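Long-range contact in glutamine amidotransferase type-2 domain-containing protein (Pseudomonas aeruginosa PAO1, PDB 1TE5), which is a predicted class-II glutamine amidotransferase of the Ntn-hydrolase superfamily, probably releasing ammonia from glutamine, with an acceptor substrate that is not established: residues 2-14 against 219-231. Sequence-based numbering, arbitrary orientation.
Sequences CELLGMSANVPTD and DVVTVIATEPLTD
Thr226 uses its side chain where the next strand bond would fall: Leu4 N donates to Thr226 OG1 at 3.1 Å, nearly straight at 165°. With OG1 anti to the carbonyl carbon (chi1 -77°), the hydroxyl lies beside Thr226's own backbone N, which returns a weak bond to Leu4 O. From here strands 4-9 and 220-225 run antiparallel. Gly6 with Ile224 and Ser8 with Thr222 are the hydrogen-bonded pairs; Gly6 N reaches Ile224 O at 2.7 Å. Leu5, Met7 and Ala9 face one side of the sheet with Val221, Val223 and Ala225. Leu5 CD1 rests 3.9 Å from Val223 CG1, and it also meets Leu229 CD1. Ala9 is small enough for its CB to sit 4.0 Å from Val221 CB. On the other face, Ser8 OG and Thr222 OG1 are both satisfied by Gly249, at its N and O respectively, so this buried face can carry hydroxyls.

At the far end the Asn10 side-chain oxygen takes the place of a backbone carbonyl. CG stands between backbone N and carbonyl carbon (chi1 65°), bringing OD1 within 3.1 Å of Val220 N, which approaches from above the amide plane; Asn10 N pays back to Val220 O. ND2 packs beside Val220 CB and CG2, the two side chains crossing at about a right angle, and bonds Asp218 O. Beyond the corner, Val11 CG2 touches the Asp219 carboxylate, whose oxygens are held by Thr215 N and Thr216 OG1.

The pairing joins two central strands of the seven-stranded sheet, flanked by 73-80 and 188-194. Cys2, probably the N-terminus once the initiator methionine is removed, puts CB 3.8 Å from Leu229 CD2; in class-II amidotransferases an N-terminal cysteine is the nucleophile, a role Cys2 probably has here. Side-chain oxygens thus extend the backbone ladder at both ends, and the Thr226 bond holds Leu4, two residues beyond Cys2, consistent with a fixed position for the chain start.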
loop_
_atom_site.group_PDB
_atom_site.type_symbol
_atom_site.label_atom_id
_atom_site.label_comp_id
_atom_site.label_asym_id
_atom_site.label_seq_id
_atom_site.Cartn_x
_atom_site.Cartn_y
_atom_site.Cartn_z
ATOM N N CYS A 2 -4.604 5.431 -23.135
ATOM C CA CYS A 2 -5.118 5.791 -21.776
ATOM C C CYS A 2 -4.748 4.711 -20.754
ATOM O O CYS A 2 -5.625 4.145 -20.096
ATOM C CB CYS A 2 -6.627 5.943 -21.808
ATOM S SG CYS A 2 -7.403 5.708 -23.437
ATOM N N GLU A 3 -3.457 4.403 -20.656
ATOM C CA GLU A 3 -2.978 3.388 -19.722
ATOM C C GLU A 3 -2.205 4.000 -18.553
ATOM O O GLU A 3 -2.649 3.914 -17.413
ATOM C CB GLU A 3 -2.160 2.322 -20.462
ATOM C CG GLU A 3 -2.999 1.526 -21.483
ATOM C CD GLU A 3 -2.243 0.379 -22.143
ATOM O OE1 GLU A 3 -2.020 -0.658 -21.464
ATOM O OE2 GLU A 3 -1.894 0.512 -23.343
ATOM N N LEU A 4 -1.048 4.596 -18.827
ATOM C CA LEU A 4 -0.258 5.241 -17.777
ATOM C C LEU A 4 -0.886 6.596 -17.470
ATOM O O LEU A 4 -1.378 7.278 -18.368
ATOM C CB LEU A 4 1.194 5.444 -18.222
ATOM C CG LEU A 4 2.116 4.227 -18.347
ATOM C CD1 LEU A 4 3.496 4.692 -18.787
ATOM C CD2 LEU A 4 2.205 3.482 -17.024
ATOM N N LEU A 5 -0.864 6.991 -16.205
ATOM C CA LEU A 5 -1.447 8.261 -15.796
ATOM C C LEU A 5 -0.751 8.840 -14.567
ATOM O O LEU A 5 -0.819 8.269 -13.480
ATOM C CB LEU A 5 -2.945 8.071 -15.519
ATOM C CG LEU A 5 -3.779 9.243 -15.006
ATOM C CD1 LEU A 5 -3.632 10.473 -15.896
ATOM C CD2 LEU A 5 -5.226 8.795 -14.949
ATOM N N GLY A 6 -0.096 9.980 -14.744
ATOM C CA GLY A 6 0.587 10.613 -13.639
ATOM C C GLY A 6 0.207 12.069 -13.469
ATOM O O GLY A 6 -0.500 12.657 -14.293
ATOM N N MET A 7 0.633 12.632 -12.347
ATOM C CA MET A 7 0.396 14.026 -12.041
ATOM C C MET A 7 1.432 14.520 -11.049
ATOM O O MET A 7 1.717 13.862 -10.050
ATOM C CB MET A 7 -0.991 14.273 -11.445
ATOM C CG MET A 7 -1.203 15.756 -11.105
ATOM S SD MET A 7 -2.389 16.127 -9.820
ATOM C CE MET A 7 -1.514 15.612 -8.373
ATOM N N SER A 8 1.967 15.698 -11.339
ATOM C CA SER A 8 2.940 16.360 -10.486
ATOM C C SER A 8 2.382 17.770 -10.337
ATOM O O SER A 8 2.061 18.414 -11.337
ATOM C CB SER A 8 4.302 16.380 -11.178
ATOM O OG SER A 8 5.252 17.092 -10.418
ATOM N N ALA A 9 2.149 18.193 -9.099
ATOM C CA ALA A 9 1.610 19.521 -8.828
ATOM C C ALA A 9 2.425 20.213 -7.741
ATOM O O ALA A 9 3.215 19.563 -7.039
ATOM C CB ALA A 9 0.160 19.411 -8.399
ATOM N N ASN A 10 2.249 21.527 -7.605
ATOM C CA ASN A 10 2.972 22.278 -6.581
ATOM C C ASN A 10 2.148 22.625 -5.337
ATOM O O ASN A 10 2.617 23.340 -4.452
ATOM C CB ASN A 10 3.685 23.507 -7.168
ATOM C CG ASN A 10 2.734 24.551 -7.712
ATOM O OD1 ASN A 10 1.519 24.441 -7.587
ATOM N ND2 ASN A 10 3.298 25.601 -8.295
ATOM N N VAL A 11 0.943 22.065 -5.279
ATOM C CA VAL A 11 0.015 22.224 -4.168
ATOM C C VAL A 11 -0.814 20.952 -4.171
ATOM O O VAL A 11 -0.925 20.300 -5.207
ATOM C CB VAL A 11 -0.955 23.411 -4.376
ATOM C CG1 VAL A 11 -0.263 24.712 -4.113
ATOM C CG2 VAL A 11 -1.540 23.385 -5.778
ATOM N N PRO A 12 -1.319 20.520 -3.004
ATOM C CA PRO A 12 -2.135 19.295 -3.009
ATOM C C PRO A 12 -3.446 19.542 -3.786
ATOM O O PRO A 12 -4.305 20.297 -3.335
ATOM C CB PRO A 12 -2.389 19.060 -1.516
ATOM C CG PRO A 12 -1.170 19.668 -0.865
ATOM C CD PRO A 12 -1.029 20.952 -1.626
ATOM N N THR A 13 -3.595 18.907 -4.947
ATOM C CA THR A 13 -4.791 19.117 -5.772
ATOM C C THR A 13 -5.744 17.924 -5.848
ATOM O O THR A 13 -5.337 16.765 -5.720
ATOM C CB THR A 13 -4.462 19.612 -7.230
ATOM O OG1 THR A 13 -4.361 18.506 -8.133
ATOM C CG2 THR A 13 -3.162 20.393 -7.263
ATOM N N ASP A 14 -7.026 18.240 -6.022
ATOM C CA ASP A 14 -8.083 17.237 -6.129
ATOM C C ASP A 14 -8.057 16.477 -7.448
ATOM O O ASP A 14 -7.784 17.057 -8.502
ATOM C CB ASP A 14 -9.451 17.903 -5.983
ATOM C CG ASP A 14 -9.703 18.416 -4.590
ATOM O OD1 ASP A 14 -9.596 17.616 -3.631
ATOM O OD2 ASP A 14 -10.018 19.619 -4.457
ATOM N N ASP A 219 -0.778 28.145 -8.709
ATOM C CA ASP A 219 -0.868 26.718 -8.984
ATOM C C ASP A 219 -0.266 26.301 -10.327
ATOM O O ASP A 219 -0.372 27.006 -11.335
ATOM C CB ASP A 219 -2.323 26.258 -8.957
ATOM C CG ASP A 219 -2.887 26.166 -7.561
ATOM O OD1 ASP A 219 -3.903 25.459 -7.394
ATOM O OD2 ASP A 219 -2.328 26.782 -6.630
ATOM N N VAL A 220 0.366 25.139 -10.327
ATOM C CA VAL A 220 0.937 24.562 -11.534
ATOM C C VAL A 220 0.705 23.061 -11.376
ATOM O O VAL A 220 1.146 22.457 -10.394
ATOM C CB VAL A 220 2.468 24.846 -11.697
ATOM C CG1 VAL A 220 3.004 24.173 -12.970
ATOM C CG2 VAL A 220 2.740 26.335 -11.748
ATOM N N VAL A 221 -0.075 22.487 -12.287
ATOM C CA VAL A 221 -0.362 21.060 -12.245
ATOM C C VAL A 221 -0.179 20.436 -13.619
ATOM O O VAL A 221 -0.735 20.910 -14.610
ATOM C CB VAL A 221 -1.771 20.753 -11.626
ATOM C CG1 VAL A 221 -2.522 22.029 -11.310
ATOM C CG2 VAL A 221 -2.587 19.852 -12.528
ATOM N N THR A 222 0.628 19.382 -13.657
ATOM C CA THR A 222 0.933 18.664 -14.883
ATOM C C THR A 222 0.373 17.261 -14.880
ATOM O O THR A 222 0.506 16.528 -13.904
ATOM C CB THR A 222 2.438 18.573 -15.099
ATOM O OG1 THR A 222 2.947 19.882 -15.352
ATOM C CG2 THR A 222 2.776 17.655 -16.280
ATOM N N VAL A 223 -0.278 16.899 -15.978
ATOM C CA VAL A 223 -0.852 15.575 -16.130
ATOM C C VAL A 223 -0.058 14.862 -17.212
ATOM O O VAL A 223 0.328 15.477 -18.210
ATOM C CB VAL A 223 -2.339 15.652 -16.538
ATOM C CG1 VAL A 223 -2.943 14.245 -16.609
ATOM C CG2 VAL A 223 -3.108 16.530 -15.550
ATOM N N ILE A 224 0.246 13.589 -16.979
ATOM C CA ILE A 224 0.997 12.769 -17.929
ATOM C C ILE A 224 0.143 11.527 -18.222
ATOM O O ILE A 224 -0.395 10.912 -17.306
ATOM C CB ILE A 224 2.358 12.345 -17.334
ATOM C CG1 ILE A 224 3.115 13.580 -16.841
ATOM C CG2 ILE A 224 3.186 11.621 -18.377
ATOM C CD1 ILE A 224 4.026 13.296 -15.698
ATOM N N ALA A 225 -0.032 11.203 -19.499
ATOM C CA ALA A 225 -0.824 10.048 -19.891
ATOM C C ALA A 225 -0.159 9.376 -21.071
ATOM O O ALA A 225 0.791 9.921 -21.628
ATOM C CB ALA A 225 -2.228 10.475 -20.258
ATOM N N THR A 226 -0.620 8.177 -21.420
ATOM C CA THR A 226 -0.058 7.450 -22.558
ATOM C C THR A 226 -0.345 8.257 -23.822
ATOM O O THR A 226 0.427 8.234 -24.783
ATOM C CB THR A 226 -0.645 6.022 -22.676
ATOM O OG1 THR A 226 -0.044 5.170 -21.690
ATOM C CG2 THR A 226 -0.400 5.436 -24.059
ATOM N N GLU A 227 -1.467 8.973 -23.806
ATOM C CA GLU A 227 -1.872 9.829 -24.914
ATOM C C GLU A 227 -2.913 10.816 -24.407
ATOM O O GLU A 227 -3.624 10.531 -23.444
ATOM C CB GLU A 227 -2.422 9.009 -26.081
ATOM C CG GLU A 227 -3.692 8.240 -25.782
ATOM C CD GLU A 227 -4.076 7.282 -26.900
ATOM O OE1 GLU A 227 -4.991 6.460 -26.673
ATOM O OE2 GLU A 227 -3.466 7.338 -27.996
ATOM N N PRO A 228 -2.983 12.006 -25.023
ATOM C CA PRO A 228 -3.934 13.050 -24.635
ATOM C C PRO A 228 -5.312 12.507 -24.283
ATOM O O PRO A 228 -5.833 11.612 -24.951
ATOM C CB PRO A 228 -3.973 13.940 -25.874
ATOM C CG PRO A 228 -2.557 13.904 -26.328
ATOM C CD PRO A 228 -2.212 12.427 -26.210
ATOM N N LEU A 229 -5.859 13.006 -23.183
ATOM C CA LEU A 229 -7.174 12.594 -22.722
ATOM C C LEU A 229 -8.169 13.730 -22.964
ATOM O O LEU A 229 -9.381 13.542 -22.873
ATOM C CB LEU A 229 -7.104 12.189 -21.248
ATOM C CG LEU A 229 -6.138 11.012 -20.996
ATOM C CD1 LEU A 229 -5.819 10.864 -19.520
ATOM C CD2 LEU A 229 -6.704 9.718 -21.558
ATOM N N THR A 230 -7.637 14.901 -23.290
ATOM C CA THR A 230 -8.446 16.073 -23.599
ATOM C C THR A 230 -8.082 16.465 -25.035
ATOM O O THR A 230 -6.969 16.174 -25.496
ATOM C CB THR A 230 -8.139 17.237 -22.635
ATOM O OG1 THR A 230 -8.613 16.905 -21.326
ATOM C CG2 THR A 230 -8.825 18.513 -23.079
ATOM N N ASP A 231 -9.029 17.053 -25.770
ATOM C CA ASP A 231 -8.739 17.459 -27.140
ATOM C C ASP A 231 -7.543 18.412 -27.168
ATOM O O ASP A 231 -7.604 19.526 -26.629
ATOM C CB ASP A 231 -9.951 18.108 -27.812
ATOM C CG ASP A 231 -9.700 18.420 -29.283
ATOM O OD1 ASP A 231 -9.060 17.591 -29.974
ATOM O OD2 ASP A 231 -10.129 19.500 -29.746
#